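Local structure of D-aminoacid aminotransferase-like PLP-dependent enzyme (Haemophilus somnus, 3CEB) at residues R88-V93 with C120-I125; M124-G129 with I174-L179; K130-S135 with K152-G157; L139-N144 with E183-I188. The protein is probably a PLP-dependent enzyme of the class IV aminotransferase family, perhaps a 4-amino-4-deoxychorismate lyase. All coordinates share one frame; numbering follows the deposited sequence.

Interaction 1. Residues R88-V93 with C120-I125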
# COMPACT_ATOMS: atom_id res chain seq x y z
N ARG A 88 5.23 -8.24 12.98
CA ARG A 88 4.49 -8.38 14.24
C ARG A 88 4.58 -7.25 15.27
O ARG A 88 3.72 -7.14 16.13
CB ARG A 88 4.94 -9.68 14.91
CG ARG A 88 4.24 -10.87 14.33
CD ARG A 88 5.07 -12.06 14.49
NE ARG A 88 4.35 -13.27 14.11
CZ ARG A 88 4.98 -14.41 13.84
NH1 ARG A 88 6.31 -14.44 13.86
NH2 ARG A 88 4.31 -15.51 13.51
N THR A 89 5.63 -6.46 15.23
CA THR A 89 5.85 -5.41 16.22
C THR A 89 6.02 -4.14 15.46
O THR A 89 6.56 -4.15 14.36
CB THR A 89 7.07 -5.67 17.11
OG1 THR A 89 8.21 -5.86 16.28
CG2 THR A 89 6.88 -6.89 17.95
N PHE A 90 5.49 -3.06 16.05
CA PHE A 90 5.40 -1.74 15.40
C PHE A 90 5.76 -0.58 16.31
O PHE A 90 5.15 -0.39 17.33
CB PHE A 90 3.97 -1.53 14.88
CG PHE A 90 3.55 -2.54 13.84
CD1 PHE A 90 3.09 -3.77 14.20
CD2 PHE A 90 3.64 -2.25 12.51
CE1 PHE A 90 2.73 -4.68 13.25
CE2 PHE A 90 3.28 -3.15 11.57
CZ PHE A 90 2.83 -4.36 11.94
N LYS A 91 6.76 0.19 15.91
CA LYS A 91 7.21 1.35 16.68
C LYS A 91 6.40 2.60 16.39
O LYS A 91 6.32 3.05 15.24
CB LYS A 91 8.70 1.63 16.45
CG LYS A 91 9.23 2.82 17.25
CD LYS A 91 9.10 2.70 18.78
CE LYS A 91 10.48 2.49 19.44
NZ LYS A 91 10.36 2.51 20.94
N PRO A 92 5.80 3.19 17.43
CA PRO A 92 5.07 4.42 17.14
C PRO A 92 6.06 5.54 16.80
O PRO A 92 7.04 5.73 17.51
CB PRO A 92 4.32 4.72 18.45
CG PRO A 92 4.51 3.56 19.32
CD PRO A 92 5.65 2.76 18.83
N VAL A 93 5.82 6.23 15.68
CA VAL A 93 6.68 7.32 15.26
C VAL A 93 5.79 8.56 15.08
O VAL A 93 4.75 8.51 14.45
CB VAL A 93 7.49 6.93 13.97
CG1 VAL A 93 8.32 8.08 13.48
CG2 VAL A 93 8.40 5.78 14.27
N CYS A 120 11.76 -3.02 16.60
CA CYS A 120 10.53 -3.43 15.95
C CYS A 120 10.64 -3.81 14.48
O CYS A 120 11.56 -3.42 13.79
CB CYS A 120 9.51 -2.33 16.01
SG CYS A 120 9.16 -1.96 17.69
N ASP A 121 9.61 -4.51 14.01
CA ASP A 121 9.60 -4.96 12.64
C ASP A 121 9.23 -3.85 11.68
O ASP A 121 9.41 -3.98 10.48
CB ASP A 121 8.57 -6.04 12.42
CG ASP A 121 8.87 -7.28 13.13
OD1 ASP A 121 10.05 -7.60 13.28
OD2 ASP A 121 7.89 -7.97 13.48
N GLU A 122 8.66 -2.78 12.19
CA GLU A 122 8.19 -1.73 11.31
C GLU A 122 7.67 -0.58 12.18
O GLU A 122 7.88 -0.57 13.41
CB GLU A 122 7.23 -2.39 10.32
CG GLU A 122 6.47 -1.61 9.30
CD GLU A 122 7.21 -0.66 8.40
OE1 GLU A 122 7.80 -1.00 7.36
OE2 GLU A 122 7.02 0.52 8.68
N ILE A 123 7.06 0.44 11.58
CA ILE A 123 6.67 1.60 12.37
C ILE A 123 5.18 1.82 12.27
O ILE A 123 4.49 1.15 11.51
CB ILE A 123 7.41 2.92 11.99
CG1 ILE A 123 7.10 3.36 10.55
CG2 ILE A 123 8.89 2.76 12.21
CD1 ILE A 123 7.77 4.65 10.09
N MSE A 124 4.72 2.79 13.03
CA MSE A 124 3.32 3.13 13.08
C MSE A 124 3.26 4.65 13.19
O MSE A 124 3.65 5.22 14.19
CB MSE A 124 2.71 2.42 14.28
CG MSE A 124 1.28 2.77 14.53
SE MSE A 124 0.47 1.64 15.89
CE MSE A 124 0.14 0.16 14.72
N ILE A 125 2.85 5.30 12.11
CA ILE A 125 2.92 6.76 12.04
C ILE A 125 1.72 7.43 12.70
O ILE A 125 0.56 7.28 12.26
CB ILE A 125 3.05 7.22 10.59
CG1 ILE A 125 4.33 6.64 9.95
CG2 ILE A 125 3.09 8.74 10.54
CD1 ILE A 125 4.37 6.68 8.47
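With chi1 of -66°, Asp121 sets its carboxylate anti to its own carbonyl carbon and within bonding distance of the amides of Arg88 and Thr89, while Thr89 (chi1 55°) places OG1 between its N and carbonyl carbon, facing the amide of Asp121. The result is a reciprocal grip. Asp121 OD2 takes a nearly straight bond from Arg88 N at 2.7 Å on its anti lone pair and a second one from Thr89 N, which stands above the carboxylate plane; in return Asp121 N donates to Thr89 OG1 at 3.0 Å. Beyond this polar entry the two chains run parallel as strands. Lys91 N donates to Glu122 O, Met124 N to Lys91 O and Val93 N to Met124 O, so Lys91 bonds to the residues either side of Ile123, and Val93 likewise to Met124 and, beyond the segment, Ile126. On one face Val93 CG2 packs on Ile123 CG2 at 3.7 Å; on the other lie Phe90 and Met124, a selenomethionine, and Ile123 O approaches the edge of the Phe90 ring at CD2, 3.6 Å away. The Val93-Ile123 face rests on Leu113 of helix 108-114, whereas Phe90 and Met124 look onto Leu139 of strand 138-143 and Ile185 of strand 185-188.

Interaction 2. Residues M124-G129 with I174-L179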
# COMPACT_ATOMS: atom_id res chain seq x y z
N MSE A 124 4.72 2.79 13.03
CA MSE A 124 3.32 3.13 13.08
C MSE A 124 3.26 4.65 13.19
O MSE A 124 3.65 5.22 14.19
CB MSE A 124 2.71 2.42 14.28
CG MSE A 124 1.28 2.77 14.53
SE MSE A 124 0.47 1.64 15.89
CE MSE A 124 0.14 0.16 14.72
N ILE A 125 2.85 5.30 12.11
CA ILE A 125 2.92 6.76 12.04
C ILE A 125 1.72 7.43 12.70
O ILE A 125 0.56 7.28 12.26
CB ILE A 125 3.05 7.22 10.59
CG1 ILE A 125 4.33 6.64 9.95
CG2 ILE A 125 3.09 8.74 10.54
CD1 ILE A 125 4.37 6.68 8.47
N ILE A 126 2.03 8.19 13.74
CA ILE A 126 1.06 8.95 14.47
C ILE A 126 1.13 10.38 13.97
O ILE A 126 2.11 11.10 14.22
CB ILE A 126 1.35 8.92 15.97
CG1 ILE A 126 1.52 7.46 16.40
CG2 ILE A 126 0.24 9.61 16.74
CD1 ILE A 126 0.37 6.61 15.95
N ARG A 127 0.07 10.78 13.28
CA ARG A 127 -0.03 12.10 12.68
C ARG A 127 -1.24 12.83 13.23
O ARG A 127 -2.39 12.40 13.04
CB ARG A 127 -0.18 11.94 11.16
CG ARG A 127 -0.34 13.23 10.36
CD ARG A 127 -0.77 12.98 8.93
NE ARG A 127 -0.92 14.23 8.21
CZ ARG A 127 -2.00 15.00 8.25
NH1 ARG A 127 -3.05 14.63 8.94
NH2 ARG A 127 -2.05 16.14 7.59
N GLN A 128 -0.96 13.94 13.91
CA GLN A 128 -2.01 14.80 14.42
C GLN A 128 -2.96 14.00 15.27
O GLN A 128 -4.17 14.07 15.10
CB GLN A 128 -2.73 15.48 13.24
CG GLN A 128 -1.89 16.65 12.70
CD GLN A 128 -2.41 17.29 11.40
OE1 GLN A 128 -3.60 17.54 11.25
NE2 GLN A 128 -1.49 17.57 10.48
N GLY A 129 -2.37 13.18 16.13
CA GLY A 129 -3.05 12.41 17.19
C GLY A 129 -3.63 11.08 16.72
O GLY A 129 -4.15 10.28 17.52
N ILE A 174 -9.11 6.16 14.73
CA ILE A 174 -8.28 5.59 15.79
C ILE A 174 -7.25 6.57 16.29
O ILE A 174 -6.26 6.84 15.65
CB ILE A 174 -7.49 4.35 15.32
CG1 ILE A 174 -8.43 3.25 14.83
CG2 ILE A 174 -6.62 3.83 16.45
CD1 ILE A 174 -7.67 2.03 14.20
N PHE A 175 -7.49 7.09 17.47
CA PHE A 175 -6.53 8.00 18.09
C PHE A 175 -5.46 7.17 18.70
O PHE A 175 -5.70 6.01 19.01
CB PHE A 175 -7.16 8.87 19.17
CG PHE A 175 -8.13 9.86 18.63
CD1 PHE A 175 -9.45 9.52 18.45
CD2 PHE A 175 -7.73 11.13 18.29
CE1 PHE A 175 -10.35 10.43 17.93
CE2 PHE A 175 -8.64 12.05 17.78
CZ PHE A 175 -9.95 11.69 17.58
N PHE A 176 -4.30 7.77 18.89
CA PHE A 176 -3.19 7.08 19.50
C PHE A 176 -3.57 6.53 20.87
O PHE A 176 -3.15 5.44 21.28
CB PHE A 176 -2.04 8.03 19.62
CG PHE A 176 -0.84 7.41 20.25
CD1 PHE A 176 -0.23 6.31 19.64
CD2 PHE A 176 -0.35 7.89 21.46
CE1 PHE A 176 0.87 5.71 20.22
CE2 PHE A 176 0.75 7.30 22.04
CZ PHE A 176 1.37 6.21 21.42
N GLU A 177 -4.40 7.27 21.55
CA GLU A 177 -4.83 6.88 22.88
C GLU A 177 -5.66 5.60 22.84
O GLU A 177 -5.87 4.93 23.85
CB GLU A 177 -5.70 7.98 23.46
CG GLU A 177 -5.03 9.32 23.47
CD GLU A 177 -4.21 9.46 24.70
OE1 GLU A 177 -3.78 8.40 25.25
OE2 GLU A 177 -4.03 10.62 25.16
N ASP A 178 -6.15 5.31 21.66
CA ASP A 178 -7.03 4.17 21.44
C ASP A 178 -6.28 2.85 21.34
O ASP A 178 -6.89 1.81 21.41
CB ASP A 178 -7.87 4.34 20.17
CG ASP A 178 -9.00 5.37 20.34
OD1 ASP A 178 -9.56 5.51 21.45
OD2 ASP A 178 -9.34 6.00 19.32
N LEU A 179 -4.96 2.89 21.20
CA LEU A 179 -4.24 1.63 20.96
C LEU A 179 -4.53 0.70 22.13
O LEU A 179 -4.57 -0.51 21.98
CB LEU A 179 -2.73 1.84 20.76
CG LEU A 179 -2.36 2.48 19.42
CD1 LEU A 179 -0.85 2.80 19.30
CD2 LEU A 179 -2.82 1.57 18.31
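Gly129, at the end of the turn that follows strand 122-127, has a positive phi of 85° and directs its carbonyl to the start of the 3-10 turn 176-179, where Phe176 N donates to Gly129 O at 2.9 Å with an angle of 162°. The same oxygen also receives a CA-H contact from Phe175 CA at 3.3 Å, so two consecutive residues converge on one carbonyl. The Phe175 ring lies nearby, with CD2 3.8 Å from Gly129 O. Phe176 instead turns toward the strand. Its CG is anti to the backbone N (chi1 180°), and CD1 of the ring meets Ile126 CD1 at 3.8 Å, the two side chains crossing at about a right angle. Ile126 CG2 touches Phe176 CB as well. Inside the second segment Asp178 OD2 accepts from Phe175 N at 2.8 Å, while Asp178 N returns a bond to Phe175 O, a side-chain and main-chain exchange that ties down the beginning of the 3-10 turn. In the fold, this turn belongs to the connection between strands 170-172 and 185-188 and packs against the middle strand of the three-stranded mixed sheet, 122-127, and the turn that leads from it to strand 130-131. Deeper in, the side chains of Met124 and Leu179 slide past each other in opposite directions, with Met124 SE 3.8 Å from Leu179 CD1. Leu179 also touches Val131 and Phe141, and the Phe176 ring meets that of Phe94 edge-to-face.

Interaction 3. Residues K130-S135 with K152-G157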
# COMPACT_ATOMS: atom_id res chain seq x y z
N LYS A 130 -3.54 10.84 15.42
CA LYS A 130 -4.20 9.68 14.84
C LYS A 130 -3.21 8.65 14.34
O LYS A 130 -2.10 8.98 13.90
CB LYS A 130 -5.21 10.15 13.77
CG LYS A 130 -6.03 11.36 14.25
CD LYS A 130 -7.35 11.61 13.58
CE LYS A 130 -7.57 13.15 13.47
N VAL A 131 -3.60 7.38 14.50
CA VAL A 131 -2.85 6.26 13.95
C VAL A 131 -3.17 6.25 12.45
O VAL A 131 -4.34 6.26 12.04
CB VAL A 131 -3.29 4.91 14.56
CG1 VAL A 131 -2.54 3.74 13.89
CG2 VAL A 131 -3.12 4.92 16.05
N THR A 132 -2.13 6.24 11.63
CA THR A 132 -2.29 6.24 10.19
C THR A 132 -1.71 4.96 9.60
O THR A 132 -2.31 3.91 9.73
CB THR A 132 -1.72 7.51 9.54
OG1 THR A 132 -0.30 7.61 9.77
CG2 THR A 132 -2.45 8.76 10.14
N ASP A 133 -0.56 5.06 8.97
CA ASP A 133 0.02 3.94 8.26
C ASP A 133 1.35 3.47 8.85
O ASP A 133 1.95 4.18 9.67
CB ASP A 133 0.31 4.35 6.82
CG ASP A 133 -0.95 4.80 6.02
OD1 ASP A 133 -2.06 4.99 6.56
OD2 ASP A 133 -0.78 4.98 4.79
N CYS A 134 1.84 2.29 8.42
CA CYS A 134 3.24 1.95 8.62
C CYS A 134 3.98 2.46 7.36
O CYS A 134 3.36 3.09 6.52
CB CYS A 134 3.50 0.45 8.87
SG CYS A 134 3.14 -0.64 7.52
N SER A 135 5.30 2.23 7.24
CA SER A 135 6.06 2.86 6.16
C SER A 135 5.73 2.25 4.83
O SER A 135 5.84 2.93 3.82
CB SER A 135 7.57 2.76 6.34
OG SER A 135 8.06 1.54 5.83
N LYS A 152 -8.79 7.40 8.49
CA LYS A 152 -7.90 8.42 7.81
C LYS A 152 -6.46 8.04 7.65
O LYS A 152 -5.60 8.57 8.32
CB LYS A 152 -7.86 9.73 8.59
CG LYS A 152 -8.63 10.83 7.93
CD LYS A 152 -9.92 10.29 7.26
CE LYS A 152 -10.69 11.41 6.54
NZ LYS A 152 -11.79 10.85 5.71
N PRO A 153 -6.17 7.13 6.74
CA PRO A 153 -4.80 6.67 6.59
C PRO A 153 -3.98 7.71 5.81
O PRO A 153 -4.55 8.67 5.32
CB PRO A 153 -4.97 5.43 5.74
CG PRO A 153 -6.15 5.84 4.82
CD PRO A 153 -7.07 6.62 5.68
N LEU A 154 -2.68 7.53 5.69
CA LEU A 154 -1.92 8.46 4.87
C LEU A 154 -2.34 8.13 3.44
O LEU A 154 -2.74 9.01 2.70
CB LEU A 154 -0.42 8.27 5.01
CG LEU A 154 0.15 8.46 6.40
CD1 LEU A 154 1.69 8.28 6.42
CD2 LEU A 154 -0.30 9.85 6.95
N LEU A 155 -2.21 6.86 3.07
CA LEU A 155 -2.56 6.41 1.71
C LEU A 155 -3.72 5.42 1.73
O LEU A 155 -3.74 4.51 2.54
CB LEU A 155 -1.36 5.72 1.01
CG LEU A 155 -1.53 5.32 -0.48
CD1 LEU A 155 -1.85 6.51 -1.38
CD2 LEU A 155 -0.30 4.59 -1.01
N GLU A 156 -4.68 5.58 0.83
CA GLU A 156 -5.72 4.60 0.69
C GLU A 156 -5.22 3.39 -0.10
O GLU A 156 -5.24 3.35 -1.34
CB GLU A 156 -6.92 5.19 0.00
CG GLU A 156 -7.66 6.16 0.87
CD GLU A 156 -8.82 6.76 0.16
OE1 GLU A 156 -9.21 6.24 -0.88
OE2 GLU A 156 -9.36 7.75 0.65
N GLY A 157 -4.80 2.37 0.64
CA GLY A 157 -4.25 1.18 -0.01
C GLY A 157 -5.21 0.39 -0.87
O GLY A 157 -6.44 0.40 -0.66
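Asp133 reaches into the loop at Pro153, Leu154 and Leu155, and its atoms meet Leu154 first, then Pro153 and Leu155 at the tip. CB lies near the branch of Leu154, with CG of that leucine 4.1 Å away. With chi1 at -60°, CG stands anti to the carbonyl carbon and faces Leu154 N. At the tip the two oxygens divide the work. OD1 accepts from Leu154 N at 2.8 Å, the donor standing above the carboxylate plane, and also meets Pro153 CB. OD2 accepts from Leu155 N at 2.9 Å on its syn side, in a straighter bond of 166°. Two successive amides thus fix the rotation of the carboxylate. OD2 additionally bonds N1 of the pyridoxal phosphate-modified lysine at position 103, an acidic side chain facing the pyridine nitrogen, as in many PLP enzymes; the loop 152-157 serves it as a second shell. Beside Asp133, Thr132 OG1 lies against Leu154 CG at 3.5 Å while bonding Ile125 O, and Thr132 CG2 meets Lys152 O. The contact lies between strand 122-127, whose Ile125 and Arg127 touch Leu154, and strand 138-143, whose Asn138 touches Asp133 and Pro153, just ahead of helix 158-165.

Interaction 4. Residues L139-N144 with E183-I188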
# COMPACT_ATOMS: atom_id res chain seq x y z
N LEU A 139 -2.54 -0.22 8.30
CA LEU A 139 -2.57 -1.01 9.52
C LEU A 139 -3.98 -1.45 9.91
O LEU A 139 -4.98 -0.78 9.61
CB LEU A 139 -1.89 -0.25 10.66
CG LEU A 139 -0.40 0.05 10.54
CD1 LEU A 139 -0.03 1.09 11.56
CD2 LEU A 139 0.53 -1.18 10.64
N ILE A 140 -4.04 -2.63 10.55
CA ILE A 140 -5.27 -3.22 11.05
C ILE A 140 -5.04 -3.65 12.49
O ILE A 140 -3.95 -4.04 12.89
CB ILE A 140 -5.80 -4.39 10.17
CG1 ILE A 140 -4.83 -5.58 10.14
CG2 ILE A 140 -6.05 -3.93 8.76
CD1 ILE A 140 -5.41 -6.84 9.43
N PHE A 141 -6.10 -3.56 13.28
CA PHE A 141 -6.03 -3.77 14.70
C PHE A 141 -7.14 -4.69 15.13
O PHE A 141 -8.27 -4.53 14.73
CB PHE A 141 -6.18 -2.42 15.39
CG PHE A 141 -5.10 -1.44 15.01
CD1 PHE A 141 -5.24 -0.61 13.92
CD2 PHE A 141 -3.91 -1.36 15.74
CE1 PHE A 141 -4.21 0.27 13.55
CE2 PHE A 141 -2.89 -0.48 15.39
CZ PHE A 141 -3.03 0.33 14.28
N ARG A 142 -6.82 -5.69 15.93
CA ARG A 142 -7.83 -6.68 16.27
C ARG A 142 -8.61 -6.28 17.51
O ARG A 142 -8.06 -5.89 18.49
CB ARG A 142 -7.21 -8.07 16.43
CG ARG A 142 -8.24 -9.18 16.44
CD ARG A 142 -7.60 -10.58 16.36
NE ARG A 142 -6.67 -10.88 17.47
CZ ARG A 142 -7.04 -11.14 18.73
NH1 ARG A 142 -8.34 -11.13 19.08
NH2 ARG A 142 -6.11 -11.40 19.66
N GLN A 143 -9.92 -6.38 17.41
CA GLN A 143 -10.78 -6.12 18.55
C GLN A 143 -11.91 -7.10 18.51
O GLN A 143 -12.64 -7.22 17.53
CB GLN A 143 -11.34 -4.71 18.50
CG GLN A 143 -11.97 -4.31 19.78
CD GLN A 143 -12.35 -2.87 19.78
OE1 GLN A 143 -13.22 -2.48 19.02
NE2 GLN A 143 -11.69 -2.06 20.61
N ASN A 144 -12.06 -7.83 19.59
CA ASN A 144 -13.01 -8.92 19.58
C ASN A 144 -12.55 -9.90 18.52
O ASN A 144 -11.42 -10.44 18.55
CB ASN A 144 -14.40 -8.40 19.22
CG ASN A 144 -15.11 -7.83 20.44
OD1 ASN A 144 -14.47 -7.51 21.45
ND2 ASN A 144 -16.45 -7.73 20.36
N GLU A 183 -5.97 -5.59 20.54
CA GLU A 183 -5.32 -6.80 21.00
C GLU A 183 -4.16 -7.27 20.17
O GLU A 183 -3.41 -8.14 20.59
CB GLU A 183 -6.35 -7.91 20.99
CG GLU A 183 -7.60 -7.60 21.80
CD GLU A 183 -8.59 -8.72 21.78
OE1 GLU A 183 -8.45 -9.68 22.56
OE2 GLU A 183 -9.52 -8.63 20.97
N GLU A 184 -3.98 -6.67 19.01
CA GLU A 184 -3.01 -7.14 18.05
C GLU A 184 -2.96 -6.18 16.90
O GLU A 184 -3.98 -5.59 16.57
CB GLU A 184 -3.44 -8.51 17.53
CG GLU A 184 -2.43 -9.16 16.60
CD GLU A 184 -2.87 -10.52 16.04
OE1 GLU A 184 -3.81 -11.13 16.54
OE2 GLU A 184 -2.24 -10.98 15.07
N ILE A 185 -1.78 -6.01 16.30
CA ILE A 185 -1.54 -5.10 15.19
C ILE A 185 -0.94 -5.84 14.02
O ILE A 185 -0.07 -6.69 14.20
CB ILE A 185 -0.49 -3.99 15.54
CG1 ILE A 185 -0.79 -3.33 16.90
CG2 ILE A 185 -0.38 -2.95 14.40
CD1 ILE A 185 0.11 -2.19 17.24
N ARG A 186 -1.39 -5.53 12.81
CA ARG A 186 -0.78 -6.13 11.63
C ARG A 186 -0.74 -5.17 10.48
O ARG A 186 -1.44 -4.15 10.48
CB ARG A 186 -1.52 -7.37 11.17
CG ARG A 186 -1.24 -8.57 12.00
CD ARG A 186 -1.76 -9.79 11.30
NE ARG A 186 -2.28 -10.79 12.24
CZ ARG A 186 -2.90 -11.91 11.88
NH1 ARG A 186 -3.08 -12.17 10.59
NH2 ARG A 186 -3.36 -12.77 12.82
N LEU A 187 0.11 -5.46 9.52
CA LEU A 187 0.12 -4.70 8.31
C LEU A 187 -0.62 -5.30 7.13
O LEU A 187 -0.73 -6.46 7.00
CB LEU A 187 1.52 -4.21 7.98
CG LEU A 187 2.59 -5.00 7.28
CD1 LEU A 187 2.22 -5.42 5.94
CD2 LEU A 187 3.74 -4.14 7.21
N ILE A 188 -1.18 -4.46 6.31
CA ILE A 188 -1.76 -4.93 5.05
C ILE A 188 -1.24 -4.07 3.87
O ILE A 188 -1.05 -2.86 3.99
CB ILE A 188 -3.32 -4.87 5.03
CG1 ILE A 188 -3.81 -3.47 5.35
CG2 ILE A 188 -3.97 -5.90 5.93
CD1 ILE A 188 -5.33 -3.31 5.07
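Arg142 and Glu184 cross obliquely, their guanidinium and carboxylate planes 74° apart, yet NE donates to Glu184 OE1 at 3.0 Å in a straight bond lying in the guanidinium plane. The bend of Arg142 at chi3 (59°) turns NE out of the line of its chain. Glu183 lies differently: its CB sits over one face of the guanidinium, and OE2 is 3.3 Å from Arg142 NH1 but well out of that plane, an attraction of charges alone. Arg186 approaches Glu184 side-on, with NE and NH2 both donating to OE2 from the same face of the carboxylate; NE is 2.8 Å away. Glu184 therefore bridges two arginines, which probably eases the repulsion between them. On the Arg186 face Ile140 is crossed at about a right angle by Ile188, CG2 against Ile188 CD1. The other face carries Phe141 and Ile185, side by side and pointing the same way, Phe141 CE2 resting 3.7 Å from Ile185 CG2. Paired amide bonds join Ile140 and Arg186, and Arg142 N to Glu184 O continues them. This is a twisted antiparallel strand pair at the edge of the four-stranded mixed sheet, the salt-bridge network with Ile140 on one face and Leu139, Phe141, Ile185 and Leu187 on the other.

In the fold
All four contacts belong to the part of the chain from residue 88 onward, their centres 10 to 13 Å apart. Interactions 1, 2 and 3 share the three-stranded mixed sheet of 90-94, 122-127 and 130-131; interactions 1 and 2 have Met124 and Ile125 in common. Interaction 4 belongs to the second mixed sheet; Met124 packs on its Leu139, Phe141 and Ile185, and Phe90 on Leu139, Ile185 and Leu187. Along the chain interaction 1 closes before interactions 3 and 4 open; interaction 3 is nested in the loop closed by interaction 2, and interaction 4 crosses both. Met124 and Phe90 thus bring apolar faces of the two sheets together, and interaction 3 holds the aspartate that meets the cofactor.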